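Local atomic coordinates of outer membrane usher protein PapC (Escherichia coli, PDB entry 3L48), a protein that forms an outer-membrane usher pore that exports and assembles pilus subunits, represented here by its C-terminal domain. Residues I13-L16 against S20-P23. Sequence-based numbering, arbitrary orientation.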
loop_
_atom_site.group_PDB
_atom_site.type_symbol
_atom_site.label_atom_id
_atom_site.label_comp_id
_atom_site.label_asym_id
_atom_site.label_seq_id
_atom_site.Cartn_x
_atom_site.Cartn_y
_atom_site.Cartn_z
ATOM N N ILE A 13 1.106 -1.336 7.062
ATOM C CA ILE A 13 2.181 -0.500 7.570
ATOM C C ILE A 13 3.198 -0.327 6.448
ATOM O O ILE A 13 3.951 -1.248 6.126
ATOM C CB ILE A 13 2.857 -1.124 8.806
ATOM C CG1 ILE A 13 1.809 -1.502 9.857
ATOM C CG2 ILE A 13 3.891 -0.166 9.397
ATOM C CD1 ILE A 13 0.949 -0.340 10.308
ATOM N N LEU A 14 3.201 0.853 5.841
ATOM C CA LEU A 14 4.038 1.115 4.677
ATOM C C LEU A 14 5.373 1.760 5.042
ATOM O O LEU A 14 5.416 2.768 5.749
ATOM C CB LEU A 14 3.302 2.029 3.698
ATOM C CG LEU A 14 1.945 1.580 3.155
ATOM C CD1 LEU A 14 1.265 2.737 2.440
ATOM C CD2 LEU A 14 2.114 0.404 2.219
ATOM N N ARG A 15 6.461 1.172 4.560
ATOM C CA ARG A 15 7.780 1.784 4.683
ATOM C C ARG A 15 8.592 1.519 3.422
ATOM O O ARG A 15 8.545 0.421 2.867
ATOM C CB ARG A 15 8.529 1.263 5.916
ATOM C CG ARG A 15 7.812 1.503 7.237
ATOM C CD ARG A 15 8.793 1.573 8.399
ATOM N NE ARG A 15 9.517 2.840 8.426
ATOM C CZ ARG A 15 9.478 3.707 9.432
ATOM N NH1 ARG A 15 8.756 3.447 10.511
ATOM N NH2 ARG A 15 10.168 4.833 9.361
ATOM N N LEU A 16 9.326 2.529 2.968
ATOM C CA LEU A 16 10.172 2.384 1.793
ATOM C C LEU A 16 11.396 1.546 2.141
ATOM O O LEU A 16 11.698 1.329 3.319
ATOM C CB LEU A 16 10.591 3.747 1.234
ATOM C CG LEU A 16 9.585 4.441 0.311
ATOM C CD1 LEU A 16 8.353 4.881 1.086
ATOM C CD2 LEU A 16 10.232 5.633 -0.383
ATOM N N SER A 20 12.054 5.166 5.076
ATOM C CA SER A 20 11.175 6.326 5.198
ATOM C C SER A 20 9.706 5.937 5.044
ATOM O O SER A 20 9.388 4.794 4.720
ATOM C CB SER A 20 11.560 7.413 4.188
ATOM O OG SER A 20 11.389 6.968 2.854
ATOM N N GLN A 21 8.817 6.896 5.284
ATOM C CA GLN A 21 7.381 6.657 5.204
ATOM C C GLN A 21 6.759 7.453 4.065
ATOM O O GLN A 21 7.059 8.635 3.896
ATOM C CB GLN A 21 6.700 7.061 6.513
ATOM C CG GLN A 21 7.245 6.379 7.750
ATOM C CD GLN A 21 6.624 6.905 9.029
ATOM O OE1 GLN A 21 6.486 6.173 10.011
ATOM N NE2 GLN A 21 6.239 8.177 9.023
ATOM N N PRO A 22 5.882 6.810 3.279
ATOM C CA PRO A 22 5.120 7.575 2.288
ATOM C C PRO A 22 4.349 8.673 3.012
ATOM O O PRO A 22 3.906 8.456 4.143
ATOM C CB PRO A 22 4.156 6.538 1.701
ATOM C CG PRO A 22 4.790 5.206 1.997
ATOM C CD PRO A 22 5.518 5.383 3.297
ATOM N N PRO A 23 4.196 9.843 2.378
ATOM C CA PRO A 23 3.611 11.003 3.061
ATOM C C PRO A 23 2.108 10.889 3.306
ATOM O O PRO A 23 1.384 10.253 2.541
ATOM C CB PRO A 23 3.902 12.160 2.096
ATOM C CG PRO A 23 3.999 11.505 0.751
ATOM C CD PRO A 23 4.625 10.160 1.003
#
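Leu16 meets Ser20 and Pro22 with both its backbone N and its branched side chain. Its CB, which points toward 20-23, lies 3.7 Å from Ser20 OG. CG, set anti to the carbonyl carbon (chi1 -83°), is 4.0 Å from Ser20 OG, and from there the two methyls divide between partners: CD2 touches the Ser20 hydroxyl oxygen, whereas CD1 reaches Pro22 CD at 3.6 Å and lies almost as near to CG of the same ring. Ser20 OG meets only carbon atoms of Leu16, by van der Waals contact, and its hydrogen bond is to Asp18 OD1.

One backbone hydrogen bond joins the two segments: Leu16 N donates to Ser20 O over 2.9 Å, nearly straight at 165°. The same oxygen receives a CA-H...O contact from Arg15 CA at 3.4 Å. After strand 10-16, the middle strand of a three-stranded mixed sheet in this Ig-like domain, the chain turns back through three loop residues, among them Asp18 and Gly19, and the returning chain leads toward strand 27-29 of the other sheet. Pro22 follows that path on the buried side: its CG packs 3.9 Å from Leu14 CB, while Trp60 also touches its ring.

On the more exposed side, Arg15 was modelled in two conformers. In the one described, Gln21 CG lies 3.7 Å from Arg15 NH2, over one face of the guanidinium and displaced toward its rim. A bend at chi3 (75°) carries the group back over the loop in this conformer, with NH2 hydrogen-bonded to Gly19 O; the other conformer may differ.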